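Ice-binding protein (Flavobacteriaceae bacterium, PDB 5UYT) probably binds to ice crystals and restrains their growth, as an antifreeze protein built from two ice-binding-like beta-solenoid domains. Local coordinates at residues I238-T252 with N259-A273. Numbering follows the deposited sequence.
Sequences ITYVTGDVGTNVGLT and NVNGTIHSNPDTSTA
Val241 beside Val260, and Val245 beside Ile264, pair in parallel register where neighbouring coils of a right-handed beta-helix meet, and the side chains flanking these parallel pairings illustrate how successive coils of a solenoid are locked together. At one end the amide of Asn259 stacks on the Tyr240 ring, the planes 15° apart and Asn259 CG 3.4 Å above the Tyr240 ring plane, offset toward the rim. From this flat amide, Asn259 ND2 donates to Thr239 O (3.1 Å), coming from above the carbonyl plane. Between the two pairings Asp244 grips the next coil twice, both donors coming from above its carboxylate plane: Thr263 N reaches Asp244 OD1 at 2.9 Å, and His265 NE2 reaches Asp244 OD2 at 2.8 Å in a nearly straight bond. Chi1 of -57°, with CG anti to the carbonyl carbon, sets the His265 ring between two carboxylates, and ND1 donates to the syn lone pair of Asp269 OD2, linking the coil to the N-cap of helix 270-288. Were Asp244 exchanged for an alanine, Thr263 N and His265 NE2 would probably lose these acceptors. Asp269 and Thr272 form a capping box, and Thr272 OG1 donates to Asn248 OD1 at 2.7 Å, 15° from the amide's carbonyl plane.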
ATOM      1  N   ILE A 238     -10.468   5.523  32.787  1.00 13.84           N
ATOM      2  CA  ILE A 238     -11.580   4.626  32.430  1.00 13.63           C
ATOM      3  C   ILE A 238     -11.252   3.901  31.118  1.00 13.60           C
ATOM      4  O   ILE A 238     -11.234   4.503  30.025  1.00 13.84           O
ATOM      5  CB  ILE A 238     -12.917   5.433  32.323  1.00 14.12           C
ATOM      6  CG1 ILE A 238     -13.258   6.150  33.665  1.00 15.27           C
ATOM      7  CG2 ILE A 238     -14.047   4.512  31.845  1.00 15.27           C
ATOM      8  CD1 ILE A 238     -13.443   5.212  34.861  1.00 15.54           C
ATOM      9  N   THR A 239     -11.023   2.602  31.249  1.00 13.18           N
ATOM     10  CA  THR A 239     -10.541   1.794  30.133  1.00 13.15           C
ATOM     11  C   THR A 239     -11.451   0.605  30.019  1.00 12.90           C
ATOM     12  O   THR A 239     -11.860   0.033  31.064  1.00 13.18           O
ATOM     13  CB  THR A 239      -9.095   1.363  30.431  1.00 13.02           C
ATOM     14  OG1 THR A 239      -8.251   2.492  30.184  1.00 13.16           O
ATOM     15  CG2 THR A 239      -8.657   0.181  29.565  1.00 14.54           C
ATOM     16  N   TYR A 240     -11.767   0.215  28.776  1.00 13.20           N
ATOM     17  CA  TYR A 240     -12.540  -1.030  28.538  1.00 13.56           C
ATOM     18  C   TYR A 240     -11.732  -1.971  27.629  1.00 13.65           C
ATOM     19  O   TYR A 240     -11.060  -1.505  26.703  1.00 13.83           O
ATOM     20  CB  TYR A 240     -13.845  -0.730  27.821  1.00 14.30           C
ATOM     21  CG  TYR A 240     -14.857  -0.154  28.794  1.00 14.30           C
ATOM     22  CD1 TYR A 240     -15.825  -0.970  29.392  1.00 14.56           C
ATOM     23  CD2 TYR A 240     -14.808   1.199  29.138  1.00 15.12           C
ATOM     24  CE1 TYR A 240     -16.716  -0.422  30.333  1.00 14.51           C
ATOM     25  CE2 TYR A 240     -15.679   1.736  30.062  1.00 14.95           C
ATOM     26  CZ  TYR A 240     -16.631   0.920  30.638  1.00 15.14           C
ATOM     27  OH  TYR A 240     -17.504   1.533  31.527  1.00 16.14           O
ATOM     28  N   VAL A 241     -11.762  -3.263  27.932  1.00 13.23           N
ATOM     29  CA  VAL A 241     -10.997  -4.241  27.162  1.00 13.31           C
ATOM     30  C   VAL A 241     -11.892  -5.439  26.860  1.00 14.80           C
ATOM     31  O   VAL A 241     -12.652  -5.879  27.748  1.00 14.75           O
ATOM     32  CB  VAL A 241      -9.756  -4.746  27.975  1.00 14.09           C
ATOM     33  CG1 VAL A 241      -9.015  -5.841  27.182  1.00 14.12           C
ATOM     34  CG2 VAL A 241      -8.797  -3.581  28.252  1.00 14.67           C
ATOM     35  N   THR A 242     -11.817  -5.968  25.625  1.00 13.77           N
ATOM     36  CA  THR A 242     -12.357  -7.297  25.364  1.00 14.65           C
ATOM     37  C   THR A 242     -11.135  -8.189  25.128  1.00 14.98           C
ATOM     38  O   THR A 242     -10.307  -7.909  24.242  1.00 15.18           O
ATOM     39  CB  THR A 242     -13.278  -7.308  24.139  1.00 14.63           C
ATOM     40  OG1 THR A 242     -14.359  -6.396  24.395  1.00 14.93           O
ATOM     41  CG2 THR A 242     -13.832  -8.732  23.899  1.00 14.94           C
ATOM     42  N   GLY A 243     -11.021  -9.204  25.965  1.00 15.85           N
ATOM     43  CA  GLY A 243      -9.893 -10.154  25.977  1.00 16.37           C
ATOM     44  C   GLY A 243      -9.152 -10.036  27.295  1.00 16.90           C
ATOM     45  O   GLY A 243      -9.588  -9.301  28.194  1.00 16.97           O
ATOM     46  N   ASP A 244      -8.056 -10.790  27.430  1.00 16.07           N
ATOM     47  CA  ASP A 244      -7.355 -10.856  28.736  1.00 15.99           C
ATOM     48  C   ASP A 244      -6.259  -9.810  28.821  1.00 15.66           C
ATOM     49  O   ASP A 244      -5.765  -9.343  27.786  1.00 15.67           O
ATOM     50  CB  ASP A 244      -6.717 -12.241  28.953  1.00 16.24           C
ATOM     51  CG  ASP A 244      -7.719 -13.322  29.400  1.00 17.20           C
ATOM     52  OD1 ASP A 244      -8.944 -13.189  29.188  1.00 17.43           O
ATOM     53  OD2 ASP A 244      -7.275 -14.377  29.917  1.00 17.84           O
ATOM     54  N   VAL A 245      -5.864  -9.458  30.046  1.00 15.41           N
ATOM     55  CA  VAL A 245      -4.753  -8.526  30.226  1.00 15.44           C
ATOM     56  C   VAL A 245      -3.840  -9.120  31.284  1.00 15.57           C
ATOM     57  O   VAL A 245      -4.311  -9.822  32.186  1.00 15.63           O
ATOM     58  CB  VAL A 245      -5.208  -7.088  30.619  1.00 14.91           C
ATOM     59  CG1 VAL A 245      -6.096  -6.477  29.526  1.00 14.90           C
ATOM     60  CG2 VAL A 245      -5.922  -7.056  31.982  1.00 15.12           C
ATOM     61  N   GLY A 246      -2.531  -8.878  31.185  1.00 15.86           N
ATOM     62  CA  GLY A 246      -1.664  -9.302  32.291  1.00 16.64           C
ATOM     63  C   GLY A 246      -0.189  -9.163  31.963  1.00 17.39           C
ATOM     64  O   GLY A 246       0.168  -8.807  30.828  1.00 17.13           O
ATOM     65  N   THR A 247       0.645  -9.370  32.982  1.00 17.51           N
ATOM     66  CA  THR A 247       2.081  -9.500  32.765  1.00 18.42           C
ATOM     67  C   THR A 247       2.611 -10.816  33.337  1.00 19.63           C
ATOM     68  O   THR A 247       2.104 -11.326  34.353  1.00 20.62           O
ATOM     69  CB  THR A 247       2.877  -8.303  33.322  1.00 18.53           C
ATOM     70  OG1 THR A 247       4.252  -8.534  33.050  1.00 19.29           O
ATOM     71  CG2 THR A 247       2.679  -8.133  34.845  1.00 19.04           C
ATOM     72  N   ASN A 248       3.624 -11.380  32.674  1.00 20.20           N
ATOM     73  CA  ASN A 248       4.315 -12.547  33.233  1.00 21.69           C
ATOM     74  C   ASN A 248       5.409 -12.232  34.260  1.00 22.41           C
ATOM     75  O   ASN A 248       5.923 -13.145  34.921  1.00 23.39           O
ATOM     76  CB  ASN A 248       4.880 -13.474  32.157  1.00 21.68           C
ATOM     77  CG  ASN A 248       5.067 -14.899  32.684  1.00 23.30           C
ATOM     78  OD1 ASN A 248       4.193 -15.426  33.383  1.00 23.04           O
ATOM     79  ND2 ASN A 248       6.231 -15.500  32.417  1.00 23.93           N
ATOM     80  N   VAL A 249       5.799 -10.969  34.399  1.00 22.17           N
ATOM     81  CA  VAL A 249       6.742 -10.582  35.468  1.00 23.28           C
ATOM     82  C   VAL A 249       6.334  -9.216  36.000  1.00 23.19           C
ATOM     83  O   VAL A 249       6.386  -8.228  35.266  1.00 22.38           O
ATOM     84  CB  VAL A 249       8.225 -10.510  35.015  1.00 24.19           C
ATOM     85  CG1 VAL A 249       9.139 -10.308  36.241  1.00 25.46           C
ATOM     86  CG2 VAL A 249       8.646 -11.760  34.242  1.00 24.95           C
ATOM     87  N   GLY A 250       5.960  -9.162  37.287  1.00 23.67           N
ATOM     88  CA  GLY A 250       5.496  -7.919  37.892  1.00 23.62           C
ATOM     89  C   GLY A 250       4.003  -8.003  38.217  1.00 23.29           C
ATOM     90  O   GLY A 250       3.473  -9.095  38.436  1.00 24.45           O
ATOM     91  N   LEU A 251       3.355  -6.854  38.321  1.00 22.07           N
ATOM     92  CA  LEU A 251       1.943  -6.772  38.703  1.00 21.40           C
ATOM     93  C   LEU A 251       1.109  -6.079  37.646  1.00 20.11           C
ATOM     94  O   LEU A 251       1.588  -5.173  36.964  1.00 19.62           O
ATOM     95  CB  LEU A 251       1.806  -5.990  40.008  1.00 22.12           C
ATOM     96  CG  LEU A 251       2.537  -6.663  41.177  1.00 23.94           C
ATOM     97  CD1 LEU A 251       2.548  -5.757  42.404  1.00 25.48           C
ATOM     98  CD2 LEU A 251       1.892  -8.006  41.493  1.00 24.94           C
ATOM     99  N   THR A 252      -0.150  -6.497  37.516  1.00 19.19           N
ATOM    100  CA  THR A 252      -1.109  -5.782  36.679  1.00 17.77           C
ATOM    101  C   THR A 252      -2.049  -5.012  37.597  1.00 17.63           C
ATOM    102  O   THR A 252      -2.652  -5.605  38.493  1.00 17.91           O
ATOM    103  CB  THR A 252      -1.893  -6.785  35.795  1.00 17.68           C
ATOM    104  OG1 THR A 252      -0.963  -7.431  34.903  1.00 17.37           O
ATOM    105  CG2 THR A 252      -2.960  -6.049  34.991  1.00 17.28           C
ATOM    106  N   ASN A 259     -15.034  -3.757  33.586  1.00 14.52           N
ATOM    107  CA  ASN A 259     -14.811  -3.118  32.310  1.00 14.36           C
ATOM    108  C   ASN A 259     -14.025  -4.025  31.380  1.00 14.45           C
ATOM    109  O   ASN A 259     -13.652  -3.585  30.290  1.00 15.31           O
ATOM    110  CB  ASN A 259     -13.983  -1.833  32.479  1.00 13.80           C
ATOM    111  CG  ASN A 259     -14.760  -0.713  33.145  1.00 14.13           C
ATOM    112  OD1 ASN A 259     -15.889  -0.918  33.613  1.00 14.48           O
ATOM    113  ND2 ASN A 259     -14.170   0.520  33.141  1.00 13.50           N
ATOM    114  N   VAL A 260     -13.754  -5.264  31.808  1.00 14.54           N
ATOM    115  CA  VAL A 260     -12.924  -6.172  30.993  1.00 14.57           C
ATOM    116  C   VAL A 260     -13.765  -7.404  30.695  1.00 14.74           C
ATOM    117  O   VAL A 260     -14.152  -8.146  31.609  1.00 15.70           O
ATOM    118  CB  VAL A 260     -11.594  -6.553  31.706  1.00 15.23           C
ATOM    119  CG1 VAL A 260     -10.859  -7.668  30.926  1.00 15.63           C
ATOM    120  CG2 VAL A 260     -10.705  -5.318  31.911  1.00 14.96           C
ATOM    121  N   ASN A 261     -14.109  -7.577  29.417  1.00 14.15           N
ATOM    122  CA  ASN A 261     -14.821  -8.763  28.948  1.00 14.80           C
ATOM    123  C   ASN A 261     -13.729  -9.800  28.692  1.00 15.19           C
ATOM    124  O   ASN A 261     -13.268  -9.982  27.551  1.00 15.19           O
ATOM    125  CB  ASN A 261     -15.600  -8.477  27.656  1.00 14.89           C
ATOM    126  CG  ASN A 261     -16.332  -9.712  27.140  1.00 15.57           C
ATOM    127  OD1 ASN A 261     -16.516 -10.722  27.878  1.00 16.48           O
ATOM    128  ND2 ASN A 261     -16.715  -9.683  25.857  1.00 15.07           N
ATOM    129  N   GLY A 262     -13.329 -10.468  29.767  1.00 15.62           N
ATOM    130  CA  GLY A 262     -12.074 -11.239  29.753  1.00 16.47           C
ATOM    131  C   GLY A 262     -11.537 -11.317  31.172  1.00 16.69           C
ATOM    132  O   GLY A 262     -12.223 -10.914  32.120  1.00 17.40           O
ATOM    133  N   THR A 263     -10.340 -11.872  31.327  1.00 17.00           N
ATOM    134  CA  THR A 263      -9.761 -12.049  32.665  1.00 17.16           C
ATOM    135  C   THR A 263      -8.584 -11.138  32.875  1.00 16.85           C
ATOM    136  O   THR A 263      -7.673 -11.112  32.030  1.00 16.89           O
ATOM    137  CB  THR A 263      -9.306 -13.508  32.855  1.00 18.65           C
ATOM    138  OG1 THR A 263     -10.465 -14.348  32.761  1.00 18.36           O
ATOM    139  CG2 THR A 263      -8.654 -13.721  34.254  1.00 19.75           C
ATOM    140  N   ILE A 264      -8.584 -10.433  34.014  1.00 16.19           N
ATOM    141  CA  ILE A 264      -7.374  -9.672  34.413  1.00 15.89           C
ATOM    142  C   ILE A 264      -6.507 -10.621  35.223  1.00 17.19           C
ATOM    143  O   ILE A 264      -6.984 -11.180  36.242  1.00 17.20           O
ATOM    144  CB  ILE A 264      -7.732  -8.468  35.311  1.00 16.10           C
ATOM    145  CG1 ILE A 264      -8.614  -7.457  34.556  1.00 15.61           C
ATOM    146  CG2 ILE A 264      -6.476  -7.803  35.904  1.00 16.55           C
ATOM    147  CD1 ILE A 264      -9.389  -6.528  35.516  1.00 15.58           C
ATOM    148  N   HIS A 265      -5.263 -10.829  34.789  1.00 16.65           N
ATOM    149  CA  HIS A 265      -4.325 -11.645  35.536  1.00 18.57           C
ATOM    150  C   HIS A 265      -3.530 -10.671  36.386  1.00 18.54           C
ATOM    151  O   HIS A 265      -2.583 -10.036  35.877  1.00 18.39           O
ATOM    152  CB  HIS A 265      -3.450 -12.456  34.574  1.00 18.76           C
ATOM    153  CG  HIS A 265      -4.253 -13.328  33.653  1.00 18.84           C
ATOM    154  ND1 HIS A 265      -4.393 -14.689  33.853  1.00 19.49           N
ATOM    155  CD2 HIS A 265      -4.996 -13.023  32.559  1.00 18.59           C
ATOM    156  CE1 HIS A 265      -5.167 -15.193  32.901  1.00 19.90           C
ATOM    157  NE2 HIS A 265      -5.554 -14.200  32.108  1.00 18.53           N
ATOM    158  N   SER A 266      -3.926 -10.515  37.656  1.00 18.69           N
ATOM    159  CA  SER A 266      -3.319  -9.455  38.523  1.00 19.40           C
ATOM    160  C   SER A 266      -1.839  -9.710  38.808  1.00 20.29           C
ATOM    161  O   SER A 266      -1.074  -8.794  39.097  1.00 19.50           O
ATOM    162  CB  SER A 266      -4.046  -9.361  39.873  1.00 20.70           C
ATOM    163  OG  SER A 266      -5.355  -8.876  39.622  1.00 22.28           O
ATOM    164  N   ASN A 267      -1.456 -10.980  38.784  1.00 21.63           N
ATOM    165  CA  ASN A 267      -0.041 -11.304  38.826  1.00 24.61           C
ATOM    166  C   ASN A 267       0.214 -12.501  37.929  1.00 23.58           C
ATOM    167  O   ASN A 267      -0.727 -13.073  37.379  1.00 23.32           O
ATOM    168  CB  ASN A 267       0.384 -11.598  40.238  1.00 29.73           C
ATOM    169  CG  ASN A 267      -0.719 -12.180  41.014  1.00 33.96           C
ATOM    170  OD1 ASN A 267      -1.063 -13.349  40.810  1.00 37.38           O
ATOM    171  ND2 ASN A 267      -1.362 -11.357  41.844  1.00 34.40           N
ATOM    172  N   PRO A 268       1.482 -12.869  37.765  1.00 23.60           N
ATOM    173  CA  PRO A 268       1.802 -13.921  36.797  1.00 23.30           C
ATOM    174  C   PRO A 268       1.173 -15.256  37.226  1.00 23.83           C
ATOM    175  O   PRO A 268       1.042 -15.544  38.437  1.00 23.33           O
ATOM    176  CB  PRO A 268       3.336 -13.995  36.844  1.00 24.55           C
ATOM    177  CG  PRO A 268       3.764 -12.626  37.344  1.00 23.72           C
ATOM    178  CD  PRO A 268       2.677 -12.176  38.283  1.00 24.32           C
ATOM    179  N   ASP A 269       0.772 -16.060  36.252  1.00 23.26           N
ATOM    180  CA  ASP A 269       0.148 -17.341  36.561  1.00 24.39           C
ATOM    181  C   ASP A 269       0.451 -18.302  35.417  1.00 25.05           C
ATOM    182  O   ASP A 269       1.262 -17.978  34.518  1.00 24.52           O
ATOM    183  CB  ASP A 269      -1.362 -17.157  36.827  1.00 23.46           C
ATOM    184  CG  ASP A 269      -2.105 -16.508  35.652  1.00 22.36           C
ATOM    185  OD1 ASP A 269      -1.635 -16.568  34.500  1.00 21.63           O
ATOM    186  OD2 ASP A 269      -3.154 -15.892  35.902  1.00 21.57           O
ATOM    187  N   THR A 270      -0.163 -19.483  35.416  1.00 25.93           N
ATOM    188  CA  THR A 270       0.140 -20.427  34.322  1.00 26.59           C
ATOM    189  C   THR A 270      -0.239 -19.873  32.921  1.00 24.98           C
ATOM    190  O   THR A 270       0.443 -20.168  31.900  1.00 24.47           O
ATOM    191  CB  THR A 270      -0.483 -21.820  34.558  1.00 28.97           C
ATOM    192  OG1 THR A 270      -1.906 -21.694  34.508  1.00 30.49           O
ATOM    193  CG2 THR A 270      -0.096 -22.299  35.918  1.00 29.88           C
ATOM    194  N   SER A 271      -1.331 -19.112  32.869  1.00 23.45           N
ATOM    195  CA  SER A 271      -1.775 -18.499  31.618  1.00 22.69           C
ATOM    196  C   SER A 271      -0.780 -17.447  31.102  1.00 21.99           C
ATOM    197  O   SER A 271      -0.465 -17.428  29.911  1.00 21.76           O
ATOM    198  CB  SER A 271      -3.172 -17.880  31.778  1.00 21.72           C
ATOM    199  OG  SER A 271      -3.537 -17.164  30.611  1.00 20.93           O
ATOM    200  N   THR A 272      -0.300 -16.560  31.981  1.00 21.64           N
ATOM    201  CA  THR A 272       0.688 -15.561  31.547  1.00 20.99           C
ATOM    202  C   THR A 272       2.008 -16.248  31.135  1.00 22.89           C
ATOM    203  O   THR A 272       2.682 -15.767  30.235  1.00 21.91           O
ATOM    204  CB  THR A 272       0.957 -14.453  32.597  1.00 20.62           C
ATOM    205  OG1 THR A 272       1.599 -15.011  33.747  1.00 21.32           O
ATOM    206  CG2 THR A 272      -0.351 -13.738  32.994  1.00 19.74           C
ATOM    207  N   ALA A 273       2.372 -17.358  31.800  1.00 23.66           N
ATOM    208  CA  ALA A 273       3.602 -18.067  31.453  1.00 25.68           C
ATOM    209  C   ALA A 273       3.511 -18.644  30.040  1.00 25.80           C
ATOM    210  O   ALA A 273       4.468 -18.523  29.250  1.00 26.10           O
ATOM    211  CB  ALA A 273       3.946 -19.155  32.494  1.00 26.36           C
TER
HETATM  212  O   HOH W   1     -16.268   2.797  33.514  1.00 31.23           O
HETATM  213  O   HOH W   2     -10.674 -15.003  30.036  1.00 27.56           O
HETATM  214  O   HOH W   3       0.100  -9.922  35.845  1.00 19.42           O
HETATM  215  O   HOH W   4       4.325 -17.371  35.561  1.00 37.30           O